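Local coordinates for protein putative thioesterase II (Thermobifida fusca, PDB 3BBJ) that probably hydrolyses acyl thioesters such as acyl-CoAs, as a putative thioesterase II with two hotdog-type domains in one chain, at residues L163-T168 with V206-D211; D154-S159 with E173-V178. All coordinates share one frame; numbering follows the deposited sequence.

Contact 1 of 2, residues L163-T168 with V206-D211; sequences LARERT and VSLLVD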
loop_
_atom_site.group_PDB
_atom_site.type_symbol
_atom_site.label_atom_id
_atom_site.label_comp_id
_atom_site.label_asym_id
_atom_site.label_seq_id
_atom_site.Cartn_x
_atom_site.Cartn_y
_atom_site.Cartn_z
ATOM N N LEU A 163 -4.611 21.514 13.767
ATOM C CA LEU A 163 -5.957 21.455 13.208
ATOM C C LEU A 163 -6.739 22.746 13.459
ATOM O O LEU A 163 -7.489 23.184 12.582
ATOM C CB LEU A 163 -6.725 20.265 13.795
ATOM C CG LEU A 163 -6.215 18.895 13.349
ATOM C CD1 LEU A 163 -6.777 17.787 14.211
ATOM C CD2 LEU A 163 -6.559 18.700 11.891
ATOM N N ALA A 164 -6.550 23.345 14.643
ATOM C CA ALA A 164 -7.198 24.605 15.006
ATOM C C ALA A 164 -6.477 25.838 14.464
ATOM O O ALA A 164 -6.868 26.949 14.787
ATOM C CB ALA A 164 -7.342 24.714 16.527
ATOM N N ARG A 165 -5.423 25.648 13.667
ATOM C CA ARG A 165 -4.685 26.748 13.027
ATOM C C ARG A 165 -4.019 27.753 13.997
ATOM O O ARG A 165 -3.597 28.830 13.564
ATOM C CB ARG A 165 -5.598 27.506 12.058
ATOM C CG ARG A 165 -6.438 26.627 11.149
ATOM C CD ARG A 165 -5.618 25.866 10.108
ATOM N NE ARG A 165 -6.186 24.532 9.873
ATOM C CZ ARG A 165 -5.677 23.612 9.058
ATOM N NH1 ARG A 165 -4.576 23.867 8.353
ATOM N NH2 ARG A 165 -6.280 22.428 8.942
ATOM N N GLU A 166 -3.893 27.396 15.280
ATOM C CA GLU A 166 -3.298 28.282 16.296
ATOM C C GLU A 166 -1.770 28.082 16.447
ATOM O O GLU A 166 -1.191 28.393 17.500
ATOM C CB GLU A 166 -4.013 28.095 17.655
ATOM C CG GLU A 166 -3.730 26.756 18.335
ATOM C CD GLU A 166 -4.604 26.448 19.549
ATOM O OE1 GLU A 166 -5.762 26.936 19.648
ATOM O OE2 GLU A 166 -4.117 25.669 20.405
ATOM N N ARG A 167 -1.132 27.569 15.391
ATOM C CA ARG A 167 0.314 27.303 15.370
ATOM C C ARG A 167 0.790 27.062 13.937
ATOM O O ARG A 167 -0.005 26.688 13.071
ATOM C CB ARG A 167 0.654 26.081 16.228
ATOM N N THR A 168 2.084 27.278 13.696
ATOM C CA THR A 168 2.697 27.070 12.368
ATOM C C THR A 168 2.802 25.581 11.973
ATOM O O THR A 168 3.234 24.754 12.782
ATOM C CB THR A 168 4.114 27.705 12.300
ATOM N N VAL A 206 -4.153 16.084 4.386
ATOM C CA VAL A 206 -4.008 17.140 3.412
ATOM C C VAL A 206 -4.555 18.478 3.902
ATOM O O VAL A 206 -4.134 19.528 3.426
ATOM C CB VAL A 206 -4.685 16.764 2.057
ATOM C CG1 VAL A 206 -6.236 16.631 2.198
ATOM C CG2 VAL A 206 -4.321 17.770 1.001
ATOM N N SER A 207 -5.488 18.433 4.848
ATOM C CA SER A 207 -6.091 19.632 5.383
ATOM C C SER A 207 -5.034 20.525 6.017
ATOM O O SER A 207 -5.222 21.727 6.068
ATOM C CB SER A 207 -7.178 19.267 6.388
ATOM O OG SER A 207 -6.630 18.594 7.500
ATOM N N LEU A 208 -3.930 19.936 6.482
ATOM C CA LEU A 208 -2.829 20.688 7.095
ATOM C C LEU A 208 -1.910 21.404 6.108
ATOM O O LEU A 208 -1.047 22.156 6.534
ATOM C CB LEU A 208 -1.948 19.746 7.909
ATOM C CG LEU A 208 -2.590 19.098 9.122
ATOM C CD1 LEU A 208 -1.578 18.182 9.766
ATOM C CD2 LEU A 208 -3.095 20.163 10.092
ATOM N N LEU A 209 -2.110 21.183 4.809
ATOM C CA LEU A 209 -1.158 21.611 3.766
ATOM C C LEU A 209 -1.737 22.468 2.629
ATOM O O LEU A 209 -1.120 23.453 2.225
ATOM C CB LEU A 209 -0.526 20.363 3.144
ATOM C CG LEU A 209 0.076 19.363 4.143
ATOM C CD1 LEU A 209 0.273 17.994 3.525
ATOM C CD2 LEU A 209 1.386 19.904 4.727
ATOM N N VAL A 210 -2.860 22.048 2.051
ATOM C CA VAL A 210 -3.565 22.858 1.043
ATOM C C VAL A 210 -4.984 23.079 1.578
ATOM O O VAL A 210 -5.352 22.509 2.616
ATOM C CB VAL A 210 -3.543 22.235 -0.388
ATOM C CG1 VAL A 210 -2.094 21.941 -0.809
ATOM C CG2 VAL A 210 -4.385 20.954 -0.478
ATOM N N ASP A 211 -5.778 23.896 0.895
ATOM C CA ASP A 211 -7.085 24.279 1.445
ATOM C C ASP A 211 -8.243 23.374 0.986
ATOM O O ASP A 211 -9.267 23.837 0.490
ATOM C CB ASP A 211 -7.361 25.784 1.228
ATOM C CG ASP A 211 -7.518 26.169 -0.230
ATOM O OD1 ASP A 211 -7.249 25.325 -1.118
ATOM O OD2 ASP A 211 -7.925 27.330 -0.477
#
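This is a small, partly buried contact between two loops in the C-terminal hotdog-type thioesterase domain. A Schellman motif ends helix 157-163, and the turn meets the end of a 3-10 segment in the loop ahead of strand 217-224. R165 is the first residue to depart from helical backbone angles, with a positive phi of 61°. Its side chain carries the polar half of the contact. CG lies anti to the carbonyl carbon, and the chain then bends at chi2 and chi3 to bring the guanidinium to the backbone of S207. There NH1 and NH2 both point at one acceptor, S207 O. The bond from R165 NH2 to S207 O is 3.1 Å and the one from R165 NH1 to S207 O is 3.2 Å. Both are bent and weak. The carbonyl oxygen sits at the edge of the guanidinium, near its plane. A third weak bond runs back from R165 NE to L163 O at 3.3 Å, so all three guanidinium nitrogens face backbone oxygens. S207 OG takes no part in this grip and bonds to P204 O. The apolar half lies beside it. L163 and L208 cross obliquely, and both also touch L174 of strand 173-180. The next residue, L209, turns away and packs on Y119 of the second subunit. Between the two leucines, the methyls L163 CD2 and L208 CD2 meet at 4.2 Å.

Contact 2 of 2, residues D154-S159 with E173-V178; sequences DFSPDS and ELCGYV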
loop_
_atom_site.group_PDB
_atom_site.type_symbol
_atom_site.label_atom_id
_atom_site.label_comp_id
_atom_site.label_asym_id
_atom_site.label_seq_id
_atom_site.Cartn_x
_atom_site.Cartn_y
_atom_site.Cartn_z
ATOM N N ASP A 154 -8.625 11.694 20.208
ATOM C CA ASP A 154 -7.885 12.576 21.094
ATOM C C ASP A 154 -6.619 12.945 20.378
ATOM O O ASP A 154 -5.903 12.056 19.912
ATOM C CB ASP A 154 -7.506 11.827 22.366
ATOM C CG ASP A 154 -8.719 11.349 23.148
ATOM O OD1 ASP A 154 -9.442 12.210 23.702
ATOM O OD2 ASP A 154 -8.928 10.117 23.214
ATOM N N PHE A 155 -6.337 14.235 20.289
ATOM C CA PHE A 155 -5.151 14.725 19.604
ATOM C C PHE A 155 -4.109 15.206 20.602
ATOM O O PHE A 155 -4.456 15.762 21.632
ATOM C CB PHE A 155 -5.526 15.907 18.717
ATOM C CG PHE A 155 -6.611 15.609 17.729
ATOM C CD1 PHE A 155 -6.315 14.985 16.524
ATOM C CD2 PHE A 155 -7.922 15.985 17.981
ATOM C CE1 PHE A 155 -7.309 14.727 15.586
ATOM C CE2 PHE A 155 -8.925 15.728 17.054
ATOM C CZ PHE A 155 -8.618 15.103 15.851
ATOM N N SER A 156 -2.831 15.007 20.294
ATOM C CA SER A 156 -1.789 15.625 21.085
ATOM C C SER A 156 -2.034 17.141 21.022
ATOM O O SER A 156 -2.710 17.612 20.108
ATOM C CB SER A 156 -0.410 15.313 20.520
ATOM O OG SER A 156 -0.297 15.799 19.195
ATOM N N PRO A 157 -1.506 17.906 21.997
ATOM C CA PRO A 157 -1.615 19.363 21.938
ATOM C C PRO A 157 -1.109 19.978 20.626
ATOM O O PRO A 157 -1.752 20.860 20.057
ATOM C CB PRO A 157 -0.747 19.818 23.120
ATOM C CG PRO A 157 -0.819 18.712 24.076
ATOM C CD PRO A 157 -0.819 17.470 23.232
ATOM N N ASP A 158 0.030 19.511 20.137
ATOM C CA ASP A 158 0.545 20.029 18.879
ATOM C C ASP A 158 -0.373 19.704 17.706
ATOM O O ASP A 158 -0.497 20.501 16.768
ATOM C CB ASP A 158 1.946 19.481 18.602
ATOM C CG ASP A 158 3.003 20.120 19.466
ATOM O OD1 ASP A 158 2.703 21.160 20.089
ATOM O OD2 ASP A 158 4.133 19.587 19.510
ATOM N N SER A 159 -0.995 18.529 17.738
ATOM C CA SER A 159 -1.909 18.142 16.661
ATOM C C SER A 159 -3.176 18.996 16.686
ATOM O O SER A 159 -3.666 19.442 15.638
ATOM C CB SER A 159 -2.254 16.663 16.764
ATOM O OG SER A 159 -1.074 15.904 16.640
ATOM N N GLU A 173 1.856 16.396 10.410
ATOM C CA GLU A 173 1.877 15.258 11.300
ATOM C C GLU A 173 0.754 15.346 12.336
ATOM O O GLU A 173 0.577 16.372 12.984
ATOM C CB GLU A 173 3.238 15.190 11.995
ATOM C CG GLU A 173 3.379 14.045 13.021
ATOM C CD GLU A 173 4.806 13.871 13.558
ATOM O OE1 GLU A 173 5.748 13.764 12.731
ATOM O OE2 GLU A 173 4.970 13.807 14.807
ATOM N N LEU A 174 -0.018 14.280 12.486
ATOM C CA LEU A 174 -1.021 14.236 13.542
ATOM C C LEU A 174 -0.771 13.001 14.375
ATOM O O LEU A 174 -0.300 11.995 13.865
ATOM C CB LEU A 174 -2.451 14.220 12.981
ATOM C CG LEU A 174 -2.888 15.465 12.208
ATOM C CD1 LEU A 174 -4.121 15.185 11.344
ATOM C CD2 LEU A 174 -3.145 16.622 13.160
ATOM N N CYS A 175 -1.047 13.093 15.665
ATOM C CA CYS A 175 -0.976 11.925 16.525
ATOM C C CYS A 175 -1.885 12.057 17.733
ATOM O O CYS A 175 -2.422 13.129 18.050
ATOM C CB CYS A 175 0.455 11.639 16.959
ATOM S SG CYS A 175 1.150 12.900 17.988
ATOM N N GLY A 176 -2.075 10.942 18.405
ATOM C CA GLY A 176 -2.980 10.905 19.512
ATOM C C GLY A 176 -3.559 9.520 19.630
ATOM O O GLY A 176 -2.894 8.539 19.318
ATOM N N TYR A 177 -4.803 9.455 20.096
ATOM C CA TYR A 177 -5.491 8.200 20.333
ATOM C C TYR A 177 -6.842 8.186 19.627
ATOM O O TYR A 177 -7.500 9.219 19.502
ATOM C CB TYR A 177 -5.641 7.985 21.846
ATOM C CG TYR A 177 -4.304 8.012 22.545
ATOM C CD1 TYR A 177 -3.669 9.224 22.801
ATOM C CD2 TYR A 177 -3.651 6.833 22.903
ATOM C CE1 TYR A 177 -2.436 9.278 23.400
ATOM C CE2 TYR A 177 -2.400 6.867 23.510
ATOM C CZ TYR A 177 -1.800 8.096 23.762
ATOM O OH TYR A 177 -0.568 8.160 24.365
ATOM N N VAL A 178 -7.234 7.010 19.158
ATOM C CA VAL A 178 -8.509 6.831 18.481
ATOM C C VAL A 178 -9.172 5.548 18.918
ATOM O O VAL A 178 -8.495 4.554 19.221
ATOM C CB VAL A 178 -8.338 6.777 16.961
ATOM C CG1 VAL A 178 -7.359 5.604 16.515
ATOM C CG2 VAL A 178 -9.697 6.682 16.292
#
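Strand 151-155 pairs antiparallel with strand 173-180, and helix 157-163 starts just after it. D154 and Y177 form a hydrogen-bonded pair: D154 N to Y177 O and Y177 N to D154 O are each 2.8 Å. F155 and G176 form a non-hydrogen-bonded pair, and the F155 side chain points away from the partner strand. A side chain on G176 would clash with D154 O. Beyond the last bridge, S156 N gives a further bond to C175 O at 3.0 Å, almost straight at 170°. The side chain of S159 links helix to strand. Its CB rests against L174 CD2 at 3.7 Å. Its OG, anti to the carbonyl carbon, accepts from C175 N at 3.0 Å and donates to S156 OG at 2.7 Å. S156 OG also accepts from S159 N at 3.2 Å, and C175 SG lies 3.5 Å from S156 OG. An alanine at S156 would remove both bonds to S159 and would probably weaken the start of the helix and loosen the S159 hydroxyl that holds C175 N. D154 OD1 forms a salt bridge with R134, and OD2 takes a hydrogen bond from Q129. The arrangement is a strand-to-helix junction in the C-terminal hotdog-type domain, with S156 as the N-cap of helix 157-163.

Overall arrangement
The two contacts lie about 13 Å apart between centres, on the same side of the chain's centre and inside the C-terminal acyl-CoA thioesterase domain. Their segments alternate along the chain: 154-159, 163-168, 173-178, then 206-211. Helix 157-163 joins them, with its start in contact 2 and its end in contact 1. Strand 173-180 follows the loop that leaves contact 1. The contacts also touch directly. L163 CD1 packs on F155 CE1 at 3.4 Å, and L208 CD1 lies 3.9 Å from L174 CG. One apolar cluster therefore runs from strands 151-155 and 173-180 through the end of helix 157-163 to loop 206-211.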